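Local coordinates for aldehyde dehydrogenase (Staphylococcus aureus, PDB 6K10) that oxidises the carotenoid aldehyde 4,4'-diaponeurosporen-4-al to 4,4'-diaponeurosporenoic acid with NAD+, a step in the biosynthesis of the virulence pigment staphyloxanthin, at the interface of chains A and B. Residues are numbered along the deposited sequence; one frame, centred on the assembly and turned at random. Chains: chain A/B, Aldehyde dehydrogenase.

Contact 1: the interface of chains A and B. Residues chain A 437-440; chain B 395-397.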
loop_
_atom_site.group_PDB
_atom_site.type_symbol
_atom_site.label_atom_id
_atom_site.label_comp_id
_atom_site.label_asym_id
_atom_site.label_seq_id
_atom_site.Cartn_x
_atom_site.Cartn_y
_atom_site.Cartn_z
ATOM N N TYR A 437 -10.423 -13.280 7.629
ATOM C CA TYR A 437 -11.393 -13.708 8.622
ATOM C C TYR A 437 -11.221 -15.192 8.898
ATOM O O TYR A 437 -10.722 -15.948 8.060
ATOM C CB TYR A 437 -12.835 -13.384 8.205
ATOM C CG TYR A 437 -13.392 -14.201 7.063
ATOM C CD1 TYR A 437 -13.258 -13.774 5.748
ATOM C CD2 TYR A 437 -14.081 -15.383 7.302
ATOM C CE1 TYR A 437 -13.778 -14.513 4.702
ATOM C CE2 TYR A 437 -14.601 -16.129 6.265
ATOM C CZ TYR A 437 -14.450 -15.690 4.968
ATOM O OH TYR A 437 -14.973 -16.435 3.935
ATOM N N ILE A 438 -11.626 -15.594 10.099
ATOM C CA ILE A 438 -11.535 -16.980 10.523
ATOM C C ILE A 438 -12.932 -17.502 10.818
ATOM O O ILE A 438 -13.897 -16.745 10.956
ATOM C CB ILE A 438 -10.625 -17.161 11.755
ATOM C CG1 ILE A 438 -11.144 -16.329 12.927
ATOM C CG2 ILE A 438 -9.195 -16.793 11.423
ATOM C CD1 ILE A 438 -10.522 -16.682 14.258
ATOM N N PHE A 439 -13.025 -18.824 10.901
ATOM C CA PHE A 439 -14.207 -19.517 11.384
ATOM C C PHE A 439 -13.754 -20.563 12.389
ATOM O O PHE A 439 -12.776 -21.277 12.150
ATOM C CB PHE A 439 -14.987 -20.180 10.235
ATOM C CG PHE A 439 -16.073 -21.116 10.695
ATOM C CD1 PHE A 439 -17.351 -20.644 10.948
ATOM C CD2 PHE A 439 -15.817 -22.469 10.866
ATOM C CE1 PHE A 439 -18.351 -21.501 11.371
ATOM C CE2 PHE A 439 -16.812 -23.330 11.290
ATOM C CZ PHE A 439 -18.080 -22.845 11.542
ATOM N N LYS A 440 -14.452 -20.645 13.519
ATOM C CA LYS A 440 -14.197 -21.704 14.488
ATOM C C LYS A 440 -15.527 -22.297 14.920
ATOM O O LYS A 440 -16.397 -21.578 15.421
ATOM C CB LYS A 440 -13.407 -21.198 15.698
ATOM C CG LYS A 440 -12.944 -22.328 16.608
ATOM C CD LYS A 440 -11.732 -21.946 17.441
ATOM C CE LYS A 440 -12.117 -21.130 18.660
ATOM N NZ LYS A 440 -10.926 -20.812 19.496
ATOM N N GLY B 395 -11.934 -10.079 10.575
ATOM C CA GLY B 395 -12.858 -10.529 11.592
ATOM C C GLY B 395 -12.907 -12.024 11.779
ATOM O O GLY B 395 -11.963 -12.745 11.457
ATOM N N ALA B 396 -14.031 -12.479 12.327
ATOM C CA ALA B 396 -14.175 -13.872 12.713
ATOM C C ALA B 396 -15.643 -14.265 12.698
ATOM O O ALA B 396 -16.514 -13.469 13.063
ATOM C CB ALA B 396 -13.583 -14.125 14.103
ATOM N N ILE B 397 -15.903 -15.494 12.269
ATOM C CA ILE B 397 -17.210 -16.122 12.398
ATOM C C ILE B 397 -17.130 -17.088 13.571
ATOM O O ILE B 397 -16.290 -17.997 13.577
ATOM C CB ILE B 397 -17.620 -16.849 11.107
ATOM C CG1 ILE B 397 -17.484 -15.928 9.891
ATOM C CG2 ILE B 397 -19.047 -17.369 11.218
ATOM C CD1 ILE B 397 -18.102 -14.555 10.074
#
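A:Ile438 and B:Ala396 pack against each other where strand 432-439 of chain A runs parallel to strand 394-397 of chain B, forming the intermolecular beta-sheet typical of dimeric aldehyde dehydrogenases, in which the arm of one subunit extends a sheet of the other. The pairing matches A:Tyr437 with B:Gly395, A:Ile438 with B:Ala396 and A:Phe439 with B:Ile397. Along the A strand successive side chains alternate in direction, and each is met differently. On one side of the ribbon, CG1 of A:Ile438 presses on the methyl CB of B:Ala396 at 3.5 Å, a snug fit, with CD1 lying slightly farther from the same methyl. The first torsion of A:Ile438 (chi1 59°) sets CG1 between its own backbone N and carbonyl carbon, which turns this branch towards the alanine, while CG2 stands beside the backbone N. On the other side, the ring of A:Phe439 receives B:Ile397 at its edge: CG2 lies in the ring plane, 3.7 Å from CD1, and the two side chains cross obliquely without stacking. The first torsion of B:Ile397 (chi1 -51°) puts CG1 beside its backbone N, near the carbonyl O of A:Ile438, and CG2 anti to that N, where this methyl faces the phenyl edge. A:Tyr437 contributes mainly its backbone and CB, which lie beside the carbonyl of B:Gly395. Backbone hydrogen bonds fix the register. The amide N of B:Ile397 donates to the carbonyl O of A:Ile438 at 2.7 Å, nearly straight at the hydrogen (173°). The amide N of A:Ile438 reaches the O of B:Gly395 at 3.2 Å along a more bent path. Finally, the N of A:Lys440, just beyond the strand, donates to the O of B:Ile397 at 3.2 Å, approaching almost in line with the carbonyl bond.

Contact 2: the interface of chains A and B. Residues chain A 393, 403, 409-410; chain B 107, 434, 436.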
loop_
_atom_site.group_PDB
_atom_site.type_symbol
_atom_site.label_atom_id
_atom_site.label_comp_id
_atom_site.label_asym_id
_atom_site.label_seq_id
_atom_site.Cartn_x
_atom_site.Cartn_y
_atom_site.Cartn_z
ATOM N N GLY A 393 12.080 2.863 -8.911
ATOM C CA GLY A 393 10.798 2.209 -9.090
ATOM C C GLY A 393 10.912 0.842 -9.734
ATOM O O GLY A 393 10.527 -0.172 -9.144
ATOM N N HIS A 403 10.136 -2.997 -19.314
ATOM C CA HIS A 403 9.718 -3.644 -18.073
ATOM C C HIS A 403 8.269 -3.321 -17.723
ATOM O O HIS A 403 7.676 -4.013 -16.888
ATOM C CB HIS A 403 10.650 -3.263 -16.916
ATOM C CG HIS A 403 10.653 -1.804 -16.579
ATOM N ND1 HIS A 403 11.054 -0.832 -17.470
ATOM C CD2 HIS A 403 10.324 -1.155 -15.437
ATOM C CE1 HIS A 403 10.963 0.354 -16.894
ATOM N NE2 HIS A 403 10.522 0.186 -15.661
ATOM N N LEU A 409 4.847 -7.956 -13.902
ATOM C CA LEU A 409 5.773 -7.116 -13.162
ATOM C C LEU A 409 5.023 -5.916 -12.609
ATOM O O LEU A 409 4.427 -5.166 -13.393
ATOM C CB LEU A 409 6.916 -6.653 -14.069
ATOM C CG LEU A 409 7.965 -7.687 -14.474
ATOM C CD1 LEU A 409 9.015 -7.038 -15.353
ATOM C CD2 LEU A 409 8.619 -8.328 -13.258
ATOM N N PRO A 410 5.013 -5.683 -11.300
ATOM C CA PRO A 410 4.380 -4.464 -10.786
ATOM C C PRO A 410 5.092 -3.226 -11.305
ATOM O O PRO A 410 6.314 -3.206 -11.454
ATOM C CB PRO A 410 4.521 -4.604 -9.265
ATOM C CG PRO A 410 5.683 -5.524 -9.082
ATOM C CD PRO A 410 5.596 -6.495 -10.221
ATOM N N ILE B 107 11.894 -9.593 -9.845
ATOM C CA ILE B 107 11.427 -8.653 -8.833
ATOM C C ILE B 107 12.438 -8.668 -7.696
ATOM O O ILE B 107 12.601 -9.690 -7.018
ATOM C CB ILE B 107 10.023 -8.992 -8.316
ATOM C CG1 ILE B 107 9.000 -8.833 -9.443
ATOM C CG2 ILE B 107 9.670 -8.096 -7.131
ATOM C CD1 ILE B 107 7.590 -9.211 -9.057
ATOM N N GLU B 434 9.029 -3.448 -3.785
ATOM C CA GLU B 434 9.228 -4.479 -4.792
ATOM C C GLU B 434 9.621 -3.806 -6.101
ATOM O O GLU B 434 8.851 -3.014 -6.656
ATOM C CB GLU B 434 7.968 -5.326 -4.947
ATOM C CG GLU B 434 7.753 -6.251 -3.757
ATOM C CD GLU B 434 6.694 -7.299 -4.004
ATOM O OE1 GLU B 434 5.833 -7.077 -4.879
ATOM O OE2 GLU B 434 6.725 -8.345 -3.322
ATOM N N SER B 436 10.607 -4.151 -9.855
ATOM C CA SER B 436 10.623 -4.951 -11.071
ATOM C C SER B 436 11.811 -4.566 -11.936
ATOM O O SER B 436 12.147 -3.388 -12.063
ATOM C CB SER B 436 9.335 -4.744 -11.865
ATOM O OG SER B 436 8.207 -5.171 -11.133
HETATM O O HOH W 1 8.662 -1.881 -10.015
#
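B:Ser436 meets A:Pro410 where a chain B strand crosses a loop beside the chain A active site, a patch of the aldehyde dehydrogenase dimer that probably helps hold this loop against the partner. The direct polar link is a hydrogen bond from the serine hydroxyl OG to the carbonyl O of A:Pro410, 2.7 Å long; the donor lies in the carbonyl plane, on a lone pair of the oxygen. The hydroxyl is placed there by its first torsion, which sets OG beside the serine's own backbone N (chi1 -62°).

Water supplies the second polar layer. Water 1 lies 3.0 Å from the amide N of B:Ser436, which points at it almost straight (165° at H), and 2.7 Å from the carbonyl O of A:Gly393. It also lies 3.1 Å from the O of A:Pro410, so this carbonyl is gripped by both the hydroxyl and the water, and the serine's N and hydroxyl are both tied to chain A.

Apolar contacts flank this network. The CD1 methyl of B:Ile107 ends against CD of the A:Pro410 ring, at 3.6 Å. A:Leu409 runs past B:Ile107 in the opposite direction, its CD2 methyl 3.9 Å from CG1, while its CB rests against CB of B:Ser436 at 3.8 Å.

In the fold, strand 104-111 supplies the isoleucine and its neighbour 432-439 the serine, while chain A contributes loop residues, the patch centre lying about 10 Å from active-site A:Glu217.

The centres of contact 1 and contact 2, in the copies given, lie about 34 Å apart in opposite halves of the two-fold dimer. Both use strand 432-439, chain A's in contact 1 and chain B's in contact 2. By symmetry the twin of contact 2 built on chain A's strand adjoins contact 1, since Ser436 and Tyr437 are consecutive. The partner region is also shared, Gly393 standing close before strand 394-397. One strand thus carries both sheet pairing and the approach to the partner's active-site Glu217, with Ser251, changed in this structure, about 13 Å from contact 2, possibly coupling assembly to active-site shape.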